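Local coordinates for iron-sulfur cluster assembly protein CyaY (Psychromonas ingrahamii, PDB 4HS5) that probably takes part in iron-sulfur cluster assembly, perhaps as a regulator, and belongs to the iron-binding frataxin family, at residues A[19-24]-A[28-33]; A[37-42]-A[91-96]; A[47-52]-A[58-63]. All coordinates share one frame; numbering follows the deposited sequence.

Interaction 1: residues A[19-24]-A[28-33]; sequences EKIEES and VDYDQN
The turn from the long first helix into the first strand of the frataxin sheet is closed by I21 and E22 of 19-24 packing on V28 and Y30 of 28-33. Helix and strand run nearly antiparallel, their short axes at 155° and 9.4 Å apart at closest approach, as expected when three residues reverse the chain. I21 supplies the buried part, with both branches on V28. I21 CG2 comes to 3.6 Å from V28 O, and I21 CD1 lies 3.8 Å from V28 CG1, the two side chains crossing at about a right angle. The same I21 CD1 approaches Y30 CD2 obliquely at 4.0 Å. Farther out, the hydroxyl of Y30 donates to E22: Y30 OH to E22 OE2 is 2.6 Å, and the acceptor uses its anti lone pair. The carboxylate stands almost perpendicular to the ring (85°) and meets it at the edge. E22 reaches the hydroxyl because its chain bends at chi2 (-66°). L39 of strand 36-41 touches I21, V28 and Y30 and continues the apolar layer. Such an apolar seam with a hydrogen bond at its outer side belongs to the alpha-beta junction that opens the frataxin sandwich of helices on one antiparallel sheet.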
ATOM      1  N   GLU A  19      -8.245  -0.146   7.271  1.00  8.05           N
ATOM      2  CA  GLU A  19      -8.607   0.420   8.557  1.00 10.63           C
ATOM      3  C   GLU A  19      -8.159   1.875   8.693  1.00 11.94           C
ATOM      4  O   GLU A  19      -8.922   2.697   9.206  1.00 12.62           O
ATOM      5  CB  GLU A  19      -8.037  -0.437   9.684  1.00 11.82           C
ATOM      6  CG  GLU A  19      -8.514  -0.036  11.062  1.00 12.68           C
ATOM      7  CD  GLU A  19      -7.752   1.152  11.584  1.00 20.12           C
ATOM      8  OE1 GLU A  19      -6.601   1.331  11.147  1.00 16.98           O
ATOM      9  OE2 GLU A  19      -8.305   1.917  12.397  1.00 18.05           O
ATOM     10  N   LYS A  20      -6.937   2.190   8.257  1.00 12.66           N
ATOM     11  CA  LYS A  20      -6.408   3.554   8.382  1.00 12.02           C
ATOM     12  C   LYS A  20      -7.172   4.543   7.519  1.00 15.04           C
ATOM     13  O   LYS A  20      -7.327   5.701   7.906  1.00 13.33           O
ATOM     14  CB  LYS A  20      -4.919   3.616   8.063  1.00 10.45           C
ATOM     15  CG  LYS A  20      -4.024   3.002   9.127  1.00 12.27           C
ATOM     16  CD  LYS A  20      -4.016   3.838  10.406  1.00 17.27           C
ATOM     17  CE  LYS A  20      -3.336   3.075  11.528  1.00 21.15           C
ATOM     18  NZ  LYS A  20      -3.003   3.937  12.699  1.00 24.37           N
ATOM     19  N   ILE A  21      -7.632   4.095   6.352  1.00 10.96           N
ATOM     20  CA  ILE A  21      -8.526   4.882   5.508  1.00 12.11           C
ATOM     21  C   ILE A  21      -9.846   5.177   6.235  1.00 18.76           C
ATOM     22  O   ILE A  21     -10.285   6.327   6.281  1.00 16.47           O
ATOM     23  CB  ILE A  21      -8.792   4.181   4.152  1.00 14.00           C
ATOM     24  CG1 ILE A  21      -7.566   4.294   3.241  1.00 10.45           C
ATOM     25  CG2 ILE A  21      -9.979   4.788   3.445  1.00 13.99           C
ATOM     26  CD1 ILE A  21      -7.625   3.398   2.042  1.00 11.62           C
ATOM     27  N   GLU A  22     -10.464   4.150   6.823  1.00 15.48           N
ATOM     28  CA  GLU A  22     -11.744   4.314   7.515  1.00 14.99           C
ATOM     29  C   GLU A  22     -11.580   5.248   8.697  1.00 15.51           C
ATOM     30  O   GLU A  22     -12.458   6.052   9.010  1.00 19.50           O
ATOM     31  CB  GLU A  22     -12.258   2.951   8.009  1.00 11.49           C
ATOM     32  CG  GLU A  22     -12.663   1.975   6.914  1.00 16.60           C
ATOM     33  CD  GLU A  22     -13.875   2.420   6.111  1.00 13.61           C
ATOM     34  OE1 GLU A  22     -14.599   3.339   6.554  1.00 22.16           O
ATOM     35  OE2 GLU A  22     -14.120   1.844   5.035  1.00 21.30           O
ATOM     36  N   GLU A  23     -10.428   5.141   9.333  1.00 13.64           N
ATOM     37  CA  GLU A  23     -10.091   5.860  10.541  1.00 13.94           C
ATOM     38  C   GLU A  23      -9.809   7.342  10.257  1.00 17.42           C
ATOM     39  O   GLU A  23     -10.186   8.221  11.038  1.00 22.31           O
ATOM     40  CB  GLU A  23      -8.861   5.187  11.108  1.00 20.04           C
ATOM     41  CG  GLU A  23      -8.450   5.582  12.476  1.00 23.58           C
ATOM     42  CD  GLU A  23      -7.018   5.208  12.694  1.00 24.59           C
ATOM     43  OE1 GLU A  23      -6.157   6.095  12.553  1.00 25.02           O
ATOM     44  OE2 GLU A  23      -6.746   4.017  12.941  1.00 14.22           O
ATOM     45  N   SER A  24      -9.149   7.604   9.134  1.00 17.59           N
ATOM     46  CA  SER A  24      -8.778   8.956   8.723  1.00 13.60           C
ATOM     47  C   SER A  24     -10.014   9.750   8.327  1.00 14.76           C
ATOM     48  O   SER A  24     -10.007  10.986   8.363  1.00 16.91           O
ATOM     49  CB  SER A  24      -7.868   8.886   7.509  1.00 13.39           C
ATOM     50  OG  SER A  24      -8.626   8.556   6.360  1.00 10.95           O
ATOM     51  N   VAL A  28     -11.356   8.026   0.185  1.00 14.21           N
ATOM     52  CA  VAL A  28     -10.597   7.075  -0.599  1.00 16.98           C
ATOM     53  C   VAL A  28     -11.409   5.793  -0.684  1.00  9.84           C
ATOM     54  O   VAL A  28     -11.744   5.195   0.348  1.00 16.05           O
ATOM     55  CB  VAL A  28      -9.253   6.778   0.060  1.00 13.27           C
ATOM     56  CG1 VAL A  28      -8.465   5.808  -0.789  1.00 11.27           C
ATOM     57  CG2 VAL A  28      -8.463   8.062   0.245  1.00 18.28           C
ATOM     58  N   ASP A  29     -11.755   5.381  -1.898  1.00 12.38           N
ATOM     59  CA  ASP A  29     -12.430   4.102  -2.094  1.00 14.86           C
ATOM     60  C   ASP A  29     -11.384   3.008  -2.197  1.00 12.24           C
ATOM     61  O   ASP A  29     -10.304   3.225  -2.750  1.00 13.04           O
ATOM     62  CB  ASP A  29     -13.317   4.117  -3.341  1.00 16.45           C
ATOM     63  CG  ASP A  29     -14.633   4.851  -3.116  1.00 30.02           C
ATOM     64  OD1 ASP A  29     -15.062   4.968  -1.948  1.00 36.33           O
ATOM     65  OD2 ASP A  29     -15.240   5.299  -4.110  1.00 38.42           O
ATOM     66  N   TYR A  30     -11.681   1.852  -1.618  1.00 10.86           N
ATOM     67  CA  TYR A  30     -10.792   0.703  -1.774  1.00 11.19           C
ATOM     68  C   TYR A  30     -11.542  -0.544  -2.211  1.00 16.64           C
ATOM     69  O   TYR A  30     -12.666  -0.798  -1.774  1.00 15.68           O
ATOM     70  CB  TYR A  30      -9.978   0.434  -0.502  1.00 13.32           C
ATOM     71  CG  TYR A  30     -10.788   0.207   0.754  1.00 10.84           C
ATOM     72  CD1 TYR A  30     -11.295  -1.045   1.064  1.00 11.08           C
ATOM     73  CD2 TYR A  30     -11.008   1.245   1.654  1.00 11.84           C
ATOM     74  CE1 TYR A  30     -12.017  -1.254   2.219  1.00 11.23           C
ATOM     75  CE2 TYR A  30     -11.732   1.051   2.806  1.00 17.10           C
ATOM     76  CZ  TYR A  30     -12.227  -0.209   3.088  1.00 12.67           C
ATOM     77  OH  TYR A  30     -12.948  -0.390   4.237  1.00 16.16           O
ATOM     78  N   ASP A  31     -10.926  -1.320  -3.094  1.00 12.51           N
ATOM     79  CA  ASP A  31     -11.511  -2.593  -3.478  1.00 18.26           C
ATOM     80  C   ASP A  31     -10.421  -3.642  -3.639  1.00 14.00           C
ATOM     81  O   ASP A  31      -9.396  -3.389  -4.290  1.00 12.24           O
ATOM     82  CB  ASP A  31     -12.311  -2.459  -4.776  1.00 18.21           C
ATOM     83  CG  ASP A  31     -12.990  -3.754  -5.167  1.00 21.41           C
ATOM     84  OD1 ASP A  31     -13.743  -4.300  -4.335  1.00 40.92           O
ATOM     85  OD2 ASP A  31     -12.751  -4.239  -6.293  1.00 33.97           O
ATOM     86  N   GLN A  32     -10.627  -4.816  -3.044  1.00 17.95           N
ATOM     87  CA  GLN A  32      -9.724  -5.930  -3.288  1.00 16.92           C
ATOM     88  C   GLN A  32     -10.301  -6.885  -4.327  1.00 19.75           C
ATOM     89  O   GLN A  32     -11.454  -7.315  -4.232  1.00 23.40           O
ATOM     90  CB  GLN A  32      -9.362  -6.687  -2.004  1.00 19.36           C
ATOM     91  CG  GLN A  32      -8.258  -7.725  -2.230  1.00 20.24           C
ATOM     92  CD  GLN A  32      -7.712  -8.322  -0.942  1.00 21.28           C
ATOM     93  OE1 GLN A  32      -8.108  -7.933   0.153  1.00 24.87           O
ATOM     94  NE2 GLN A  32      -6.792  -9.273  -1.076  1.00 26.34           N
ATOM     95  N   ASN A  33      -9.482  -7.197  -5.324  1.00 15.98           N
ATOM     96  CA  ASN A  33      -9.843  -8.110  -6.389  1.00 19.99           C
ATOM     97  C   ASN A  33      -8.686  -9.093  -6.541  1.00 16.65           C
ATOM     98  O   ASN A  33      -7.658  -8.766  -7.129  1.00 14.96           O
ATOM     99  CB  ASN A  33     -10.069  -7.315  -7.677  1.00 19.99           C
ATOM    100  CG  ASN A  33     -10.308  -8.198  -8.879  1.00 25.07           C
ATOM    101  OD1 ASN A  33     -10.864  -9.288  -8.761  1.00 23.80           O
ATOM    102  ND2 ASN A  33      -9.879  -7.735 -10.048  1.00 21.07           N
TER

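Interaction 2: residues A[37-42]-A[91-96]; sequences LTLEFE and AAIFKQ
F41 and I93 make the tight part of this contact, with the phenyl ring turned edge-on to the isoleucine. CZ of F41 is 3.7 Å from I93 CG1, and CE1 of F41 lies equally close, 3.7 Å, to I93 CG2, so both branches of I93 sit against one end of the ring. I93 has CG2 anti to its backbone N and CG1 beside that N (chi1 -69°), an arrangement that presents the two carbons together to F41. The segments belong to the frataxin alpha-beta sandwich, in which helix 85-97 lies against the sheet; here the axes of 37-41 and 91-96 stay 10.4 Å apart at closest approach and are inclined by 32°. The gap is filled mainly by side chains. V28 and L47, from the strands flanking 36-41, also touch F41. With an alanine at F41, I93 is likely to lose the ring edge that both its branches rest on, and a gap would probably open between sheet and helix. Packing is looser at L39, whose CD1 reaches I93 CD1 only at 4.5 Å. On the more open flank, the partly exposed Q96 brings the end of its extended chain to the edge of the F41 ring, with amide and ring planes 83° apart. The Q96 side chain also touches T45 and L63 in loops.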
ATOM      1  N   LEU A  37      -5.207  -4.609  -4.598  1.00  8.08           N
ATOM      2  CA  LEU A  37      -5.953  -3.657  -3.796  1.00  8.31           C
ATOM      3  C   LEU A  37      -5.870  -2.319  -4.504  1.00  7.70           C
ATOM      4  O   LEU A  37      -4.789  -1.746  -4.628  1.00  7.60           O
ATOM      5  CB  LEU A  37      -5.377  -3.573  -2.377  1.00  7.50           C
ATOM      6  CG  LEU A  37      -5.954  -2.513  -1.429  1.00  8.05           C
ATOM      7  CD1 LEU A  37      -7.433  -2.786  -1.164  1.00 11.32           C
ATOM      8  CD2 LEU A  37      -5.182  -2.449  -0.124  1.00 11.49           C
ATOM      9  N   THR A  38      -7.007  -1.832  -4.993  1.00  6.67           N
ATOM     10  CA  THR A  38      -7.047  -0.581  -5.728  1.00  7.49           C
ATOM     11  C   THR A  38      -7.635   0.521  -4.874  1.00  8.27           C
ATOM     12  O   THR A  38      -8.692   0.356  -4.272  1.00 11.04           O
ATOM     13  CB  THR A  38      -7.866  -0.737  -7.009  1.00  8.39           C
ATOM     14  OG1 THR A  38      -7.235  -1.716  -7.846  1.00 11.32           O
ATOM     15  CG2 THR A  38      -7.948   0.584  -7.764  1.00 16.72           C
ATOM     16  N   LEU A  39      -6.925   1.643  -4.810  1.00  7.27           N
ATOM     17  CA  LEU A  39      -7.425   2.810  -4.101  1.00  6.26           C
ATOM     18  C   LEU A  39      -7.835   3.837  -5.142  1.00  8.67           C
ATOM     19  O   LEU A  39      -7.065   4.127  -6.058  1.00  9.49           O
ATOM     20  CB  LEU A  39      -6.329   3.388  -3.213  1.00  7.30           C
ATOM     21  CG  LEU A  39      -5.644   2.420  -2.248  1.00  6.65           C
ATOM     22  CD1 LEU A  39      -4.670   3.151  -1.357  1.00 10.10           C
ATOM     23  CD2 LEU A  39      -6.686   1.691  -1.420  1.00  9.78           C
ATOM     24  N   GLU A  40      -9.039   4.382  -5.022  1.00 11.64           N
ATOM     25  CA  GLU A  40      -9.454   5.446  -5.931  1.00 11.27           C
ATOM     26  C   GLU A  40      -9.832   6.715  -5.184  1.00 11.74           C
ATOM     27  O   GLU A  40     -10.478   6.677  -4.136  1.00 12.40           O
ATOM     28  CB  GLU A  40     -10.596   5.005  -6.850  1.00 16.94           C
ATOM     29  CG  GLU A  40     -11.045   6.114  -7.810  1.00 20.52           C
ATOM     30  CD  GLU A  40     -11.864   5.603  -8.980  1.00 34.70           C
ATOM     31  OE1 GLU A  40     -12.027   4.370  -9.109  1.00 32.12           O
ATOM     32  OE2 GLU A  40     -12.332   6.446  -9.781  1.00 34.18           O
ATOM     33  N   PHE A  41      -9.420   7.839  -5.749  1.00 12.65           N
ATOM     34  CA  PHE A  41      -9.706   9.136  -5.177  1.00 15.11           C
ATOM     35  C   PHE A  41     -10.841   9.797  -5.971  1.00 12.10           C
ATOM     36  O   PHE A  41     -11.205   9.335  -7.054  1.00 15.05           O
ATOM     37  CB  PHE A  41      -8.423   9.963  -5.177  1.00 15.92           C
ATOM     38  CG  PHE A  41      -7.240   9.225  -4.590  1.00 17.77           C
ATOM     39  CD1 PHE A  41      -7.194   8.937  -3.236  1.00 18.11           C
ATOM     40  CD2 PHE A  41      -6.192   8.805  -5.399  1.00 14.26           C
ATOM     41  CE1 PHE A  41      -6.119   8.248  -2.687  1.00 17.70           C
ATOM     42  CE2 PHE A  41      -5.107   8.120  -4.858  1.00 15.82           C
ATOM     43  CZ  PHE A  41      -5.074   7.835  -3.504  1.00 19.46           C
ATOM     44  N   GLU A  42     -11.435  10.852  -5.436  1.00 20.72           N
ATOM     45  CA  GLU A  42     -12.572  11.406  -6.158  1.00 21.20           C
ATOM     46  C   GLU A  42     -12.169  12.170  -7.419  1.00 21.73           C
ATOM     47  O   GLU A  42     -13.010  12.422  -8.279  1.00 25.03           O
ATOM     48  CB  GLU A  42     -13.519  12.200  -5.262  1.00 31.27           C
ATOM     49  CG  GLU A  42     -12.863  13.075  -4.237  1.00 27.57           C
ATOM     50  CD  GLU A  42     -13.902  13.813  -3.424  1.00 39.45           C
ATOM     51  OE1 GLU A  42     -15.107  13.569  -3.662  1.00 41.55           O
ATOM     52  OE2 GLU A  42     -13.518  14.630  -2.563  1.00 40.02           O
ATOM     53  N   ALA A  91       2.268   9.839   1.429  1.00  8.02           N
ATOM     54  CA  ALA A  91       2.782  10.926   0.590  1.00  9.91           C
ATOM     55  C   ALA A  91       2.131  10.856  -0.782  1.00 18.16           C
ATOM     56  O   ALA A  91       1.751  11.885  -1.343  1.00 16.22           O
ATOM     57  CB  ALA A  91       4.288  10.852   0.479  1.00 11.34           C
ATOM     58  N   ALA A  92       1.986   9.647  -1.317  1.00 11.22           N
ATOM     59  CA  ALA A  92       1.363   9.485  -2.631  1.00 13.75           C
ATOM     60  C   ALA A  92      -0.097   9.912  -2.636  1.00 17.22           C
ATOM     61  O   ALA A  92      -0.546  10.591  -3.562  1.00 19.03           O
ATOM     62  CB  ALA A  92       1.502   8.046  -3.121  1.00 14.91           C
ATOM     63  N   ILE A  93      -0.842   9.510  -1.611  1.00 12.11           N
ATOM     64  CA  ILE A  93      -2.239   9.895  -1.473  1.00 10.06           C
ATOM     65  C   ILE A  93      -2.339  11.424  -1.422  1.00 15.72           C
ATOM     66  O   ILE A  93      -3.222  12.021  -2.041  1.00 18.15           O
ATOM     67  CB  ILE A  93      -2.893   9.248  -0.224  1.00 12.83           C
ATOM     68  CG1 ILE A  93      -3.035   7.729  -0.415  1.00 10.75           C
ATOM     69  CG2 ILE A  93      -4.247   9.882   0.085  1.00 14.86           C
ATOM     70  CD1 ILE A  93      -3.694   7.003   0.752  1.00 11.94           C
ATOM     71  N   PHE A  94      -1.410  12.062  -0.714  1.00 13.43           N
ATOM     72  CA  PHE A  94      -1.430  13.518  -0.643  1.00 20.91           C
ATOM     73  C   PHE A  94      -0.986  14.151  -1.961  1.00 15.97           C
ATOM     74  O   PHE A  94      -1.531  15.172  -2.384  1.00 22.31           O
ATOM     75  CB  PHE A  94      -0.555  14.042   0.499  1.00 15.64           C
ATOM     76  CG  PHE A  94      -0.644  15.530   0.667  1.00 13.93           C
ATOM     77  CD1 PHE A  94      -1.733  16.093   1.306  1.00 13.64           C
ATOM     78  CD2 PHE A  94       0.337  16.360   0.151  1.00 16.53           C
ATOM     79  CE1 PHE A  94      -1.840  17.475   1.452  1.00 17.46           C
ATOM     80  CE2 PHE A  94       0.238  17.739   0.278  1.00 25.67           C
ATOM     81  CZ  PHE A  94      -0.853  18.296   0.930  1.00 19.35           C
ATOM     82  N   LYS A  95       0.023  13.566  -2.594  1.00 16.24           N
ATOM     83  CA  LYS A  95       0.618  14.144  -3.795  1.00 19.37           C
ATOM     84  C   LYS A  95      -0.289  14.003  -5.010  1.00 18.70           C
ATOM     85  O   LYS A  95      -0.241  14.835  -5.918  1.00 26.80           O
ATOM     86  CB  LYS A  95       2.005  13.539  -4.033  1.00 22.91           C
ATOM     87  CG  LYS A  95       2.479  13.432  -5.468  1.00 32.71           C
ATOM     88  CD  LYS A  95       3.766  12.598  -5.510  1.00 32.97           C
ATOM     89  CE  LYS A  95       3.567  11.217  -4.869  1.00 37.54           C
ATOM     90  NZ  LYS A  95       3.197  10.151  -5.851  1.00 30.33           N
ATOM     91  N   GLN A  96      -1.147  12.984  -5.012  1.00 23.78           N
ATOM     92  CA  GLN A  96      -2.092  12.783  -6.113  1.00 23.74           C
ATOM     93  C   GLN A  96      -3.441  13.432  -5.869  1.00 22.80           C
ATOM     94  O   GLN A  96      -4.169  13.722  -6.823  1.00 24.54           O
ATOM     95  CB  GLN A  96      -2.336  11.294  -6.358  1.00 24.77           C
ATOM     96  CG  GLN A  96      -1.173  10.579  -6.981  1.00 24.16           C
ATOM     97  CD  GLN A  96      -1.539   9.193  -7.465  1.00 21.27           C
ATOM     98  OE1 GLN A  96      -2.719   8.836  -7.567  1.00 25.52           O
ATOM     99  NE2 GLN A  96      -0.520   8.407  -7.786  1.00 16.70           N
TER

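Interaction 3: residues A[47-52]-A[58-63]; sequences LIINRQ and VWLATL
I49, V58 and L60 form the apolar centre, all three on the sheet face turned toward the helices. I49 divides its branches between the two partners: I49 CG1 lies 3.7 Å from L60 CD1, and I49 CG2 lies 3.9 Å from V58 CG1. Placing CG1 beside the backbone N and CG2 anti to it (chi1 -64°) spreads these carbons toward different residues of the opposite strand. L47 continues the layer, its CB meeting L60 CD1 and its CD2 approaching T62 CA at 3.7 Å. Y14 and I17 of helix 3-24 also touch I49, whereas F88 of helix 85-97 touches L60.

The backbones outside this layer run antiparallel, the short axes 4.6 Å apart at closest approach. I48 with A61 and N50 with W59 are hydrogen-bonded pairs; I49 with L60 and R51 with V58 are non-hydrogen-bonded. The N50-W59 pair has N50 N to W59 O at 2.9 Å, and W59 N to N50 O is straighter, with an angle of 173° at the hydrogen.

On the other face I48 CB meets A61 CB at 4.0 Å. Near the end of strand 46-52, Q52 bends at chi2 and lays CG over one face of the W59 indole. Q52 CG is 3.7 Å from the centroid of the W59 five-membered ring and 17° off its normal, a CH-pi contact. W59 also stacks with H68, and its NE1 hydrogen-bonds to Q57. At the polar edge on the helix-facing side, the guanidinium of R51 forms a salt bridge with D11 and a cation-pi contact with Y14. The paired register and the short connection define a beta hairpin, the central unit of the antiparallel frataxin sheet.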
ATOM      1  N   LEU A  47      -4.349   4.347  -7.041  1.00  7.92           N
ATOM      2  CA  LEU A  47      -3.098   3.689  -6.675  1.00  7.21           C
ATOM      3  C   LEU A  47      -3.398   2.204  -6.719  1.00  7.40           C
ATOM      4  O   LEU A  47      -4.462   1.774  -6.294  1.00  8.96           O
ATOM      5  CB  LEU A  47      -2.658   4.079  -5.262  1.00  6.14           C
ATOM      6  CG  LEU A  47      -2.279   5.547  -5.051  1.00 10.60           C
ATOM      7  CD1 LEU A  47      -1.971   5.863  -3.604  1.00 12.17           C
ATOM      8  CD2 LEU A  47      -1.100   5.895  -5.926  1.00 10.15           C
ATOM      9  N   ILE A  48      -2.469   1.413  -7.239  1.00  5.41           N
ATOM     10  CA  ILE A  48      -2.710  -0.012  -7.365  1.00  8.43           C
ATOM     11  C   ILE A  48      -1.687  -0.753  -6.533  1.00  5.71           C
ATOM     12  O   ILE A  48      -0.487  -0.592  -6.728  1.00  5.42           O
ATOM     13  CB  ILE A  48      -2.588  -0.490  -8.814  1.00  9.56           C
ATOM     14  CG1 ILE A  48      -3.514   0.316  -9.719  1.00 12.36           C
ATOM     15  CG2 ILE A  48      -2.938  -1.978  -8.901  1.00 11.42           C
ATOM     16  CD1 ILE A  48      -3.196   0.152 -11.193  1.00 14.74           C
ATOM     17  N   ILE A  49      -2.166  -1.571  -5.604  1.00  6.12           N
ATOM     18  CA  ILE A  49      -1.301  -2.359  -4.736  1.00  5.21           C
ATOM     19  C   ILE A  49      -1.464  -3.825  -5.120  1.00  6.98           C
ATOM     20  O   ILE A  49      -2.565  -4.286  -5.407  1.00  7.16           O
ATOM     21  CB  ILE A  49      -1.646  -2.118  -3.260  1.00  5.87           C
ATOM     22  CG1 ILE A  49      -1.359  -0.668  -2.909  1.00  9.04           C
ATOM     23  CG2 ILE A  49      -0.850  -3.044  -2.347  1.00  7.35           C
ATOM     24  CD1 ILE A  49      -2.097  -0.186  -1.703  1.00 10.62           C
ATOM     25  N   ASN A  50      -0.356  -4.544  -5.174  1.00  7.51           N
ATOM     26  CA  ASN A  50      -0.387  -5.935  -5.584  1.00 10.14           C
ATOM     27  C   ASN A  50       0.502  -6.760  -4.673  1.00 10.68           C
ATOM     28  O   ASN A  50       1.404  -6.232  -4.028  1.00 12.36           O
ATOM     29  CB  ASN A  50       0.074  -6.044  -7.034  1.00  9.29           C
ATOM     30  CG  ASN A  50      -0.416  -7.299  -7.706  1.00 11.95           C
ATOM     31  OD1 ASN A  50      -0.782  -8.275  -7.047  1.00 15.64           O
ATOM     32  ND2 ASN A  50      -0.407  -7.294  -9.036  1.00 13.97           N
ATOM     33  N   ARG A  51       0.214  -8.049  -4.582  1.00 10.29           N
ATOM     34  CA  ARG A  51       1.077  -8.964  -3.842  1.00 14.08           C
ATOM     35  C   ARG A  51       1.727  -9.880  -4.838  1.00 17.80           C
ATOM     36  O   ARG A  51       1.088 -10.342  -5.790  1.00 22.31           O
ATOM     37  CB  ARG A  51       0.278  -9.782  -2.831  1.00 19.77           C
ATOM     38  CG  ARG A  51      -0.210  -8.997  -1.648  1.00 23.47           C
ATOM     39  CD  ARG A  51      -1.648  -9.365  -1.312  1.00 21.36           C
ATOM     40  NE  ARG A  51      -1.780 -10.614  -0.582  1.00 27.66           N
ATOM     41  CZ  ARG A  51      -2.406 -10.725   0.584  1.00 23.96           C
ATOM     42  NH1 ARG A  51      -2.945  -9.651   1.151  1.00 16.88           N
ATOM     43  NH2 ARG A  51      -2.485 -11.904   1.188  1.00 25.15           N
ATOM     44  N   GLN A  52       3.014 -10.127  -4.656  1.00 15.87           N
ATOM     45  CA  GLN A  52       3.683 -11.083  -5.507  1.00 17.26           C
ATOM     46  C   GLN A  52       4.250 -12.188  -4.639  1.00 21.41           C
ATOM     47  O   GLN A  52       5.381 -12.096  -4.158  1.00 21.78           O
ATOM     48  CB  GLN A  52       4.753 -10.402  -6.352  1.00 18.02           C
ATOM     49  CG  GLN A  52       4.213  -9.276  -7.248  1.00 27.50           C
ATOM     50  CD  GLN A  52       3.161  -9.727  -8.268  1.00 27.34           C
ATOM     51  OE1 GLN A  52       2.736 -10.884  -8.298  1.00 34.71           O
ATOM     52  NE2 GLN A  52       2.748  -8.797  -9.117  1.00 23.25           N
ATOM     53  N   VAL A  58       5.388  -6.856  -1.811  1.00  7.41           N
ATOM     54  CA  VAL A  58       4.177  -6.096  -2.094  1.00  6.07           C
ATOM     55  C   VAL A  58       4.599  -5.018  -3.086  1.00  6.34           C
ATOM     56  O   VAL A  58       5.708  -4.473  -2.994  1.00  7.16           O
ATOM     57  CB  VAL A  58       3.588  -5.475  -0.810  1.00  7.58           C
ATOM     58  CG1 VAL A  58       2.557  -4.410  -1.128  1.00 11.92           C
ATOM     59  CG2 VAL A  58       2.974  -6.570   0.099  1.00  9.88           C
ATOM     60  N   TRP A  59       3.742  -4.739  -4.070  1.00  7.39           N
ATOM     61  CA  TRP A  59       4.020  -3.711  -5.072  1.00  7.77           C
ATOM     62  C   TRP A  59       3.023  -2.564  -4.968  1.00  8.42           C
ATOM     63  O   TRP A  59       1.882  -2.751  -4.533  1.00 10.24           O
ATOM     64  CB  TRP A  59       3.997  -4.287  -6.490  1.00 10.15           C
ATOM     65  CG  TRP A  59       5.107  -5.257  -6.794  1.00 12.61           C
ATOM     66  CD1 TRP A  59       6.014  -5.779  -5.916  1.00 12.41           C
ATOM     67  CD2 TRP A  59       5.424  -5.822  -8.074  1.00 20.69           C
ATOM     68  NE1 TRP A  59       6.876  -6.631  -6.566  1.00 19.01           N
ATOM     69  CE2 TRP A  59       6.533  -6.677  -7.892  1.00 25.61           C
ATOM     70  CE3 TRP A  59       4.880  -5.688  -9.354  1.00 23.42           C
ATOM     71  CZ2 TRP A  59       7.106  -7.396  -8.945  1.00 26.35           C
ATOM     72  CZ3 TRP A  59       5.448  -6.405 -10.397  1.00 29.88           C
ATOM     73  CH2 TRP A  59       6.550  -7.247 -10.185  1.00 26.85           C
ATOM     74  N   LEU A  60       3.479  -1.365  -5.330  1.00  6.88           N
ATOM     75  CA  LEU A  60       2.616  -0.187  -5.400  1.00  6.18           C
ATOM     76  C   LEU A  60       2.872   0.550  -6.699  1.00  7.12           C
ATOM     77  O   LEU A  60       4.016   0.872  -7.014  1.00  8.90           O
ATOM     78  CB  LEU A  60       2.911   0.760  -4.239  1.00  7.95           C
ATOM     79  CG  LEU A  60       2.297   2.161  -4.356  1.00 11.97           C
ATOM     80  CD1 LEU A  60       0.796   2.092  -4.236  1.00  8.15           C
ATOM     81  CD2 LEU A  60       2.871   3.087  -3.291  1.00 11.78           C
ATOM     82  N   ALA A  61       1.801   0.808  -7.440  1.00  5.72           N
ATOM     83  CA  ALA A  61       1.846   1.630  -8.635  1.00  7.68           C
ATOM     84  C   ALA A  61       1.250   2.987  -8.308  1.00  6.26           C
ATOM     85  O   ALA A  61       0.090   3.083  -7.918  1.00  6.92           O
ATOM     86  CB  ALA A  61       1.067   0.973  -9.736  1.00 10.00           C
ATOM     87  N   THR A  62       2.068   4.024  -8.454  1.00  9.09           N
ATOM     88  CA  THR A  62       1.596   5.398  -8.410  1.00  8.58           C
ATOM     89  C   THR A  62       1.294   5.820  -9.843  1.00  9.48           C
ATOM     90  O   THR A  62       1.384   5.007 -10.757  1.00 12.73           O
ATOM     91  CB  THR A  62       2.630   6.357  -7.794  1.00  8.03           C
ATOM     92  OG1 THR A  62       3.808   6.391  -8.607  1.00 12.68           O
ATOM     93  CG2 THR A  62       2.996   5.915  -6.383  1.00 12.05           C
ATOM     94  N   LEU A  63       0.949   7.084 -10.040  1.00 11.19           N
ATOM     95  CA  LEU A  63       0.726   7.599 -11.384  1.00 12.39           C
ATOM     96  C   LEU A  63       1.988   7.523 -12.229  1.00 14.74           C
ATOM     97  O   LEU A  63       1.916   7.389 -13.454  1.00 18.66           O
ATOM     98  CB  LEU A  63       0.237   9.043 -11.322  1.00 13.86           C
ATOM     99  CG  LEU A  63      -1.233   9.151 -10.949  1.00 19.43           C
ATOM    100  CD1 LEU A  63      -1.641  10.590 -10.742  1.00 21.22           C
ATOM    101  CD2 LEU A  63      -2.059   8.509 -12.040  1.00 25.71           C
TER

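Overall arrangement
All three contacts reach one antiparallel sheet but use it differently. Interaction 1 joins strand 28-33 at its border to helix 3-24 and is partly buried; interaction 2, the buried one, lies where helix 85-97 meets the next strand; interaction 3 links two inner strands. Their chemistry follows: apolar packing plus one side-chain hydrogen bond in the first, side-chain packing in the second, backbone bonds with two differently clothed faces in the third. Strand 36-41 couples them, since E40 N lies 2.8 Å from D29 O on one flank and L39 N lies 2.9 Å from L47 O on the other. Interactions 1 and 3 do not touch, though their nearest atoms are about 4 Å apart and their centres about 15 Å.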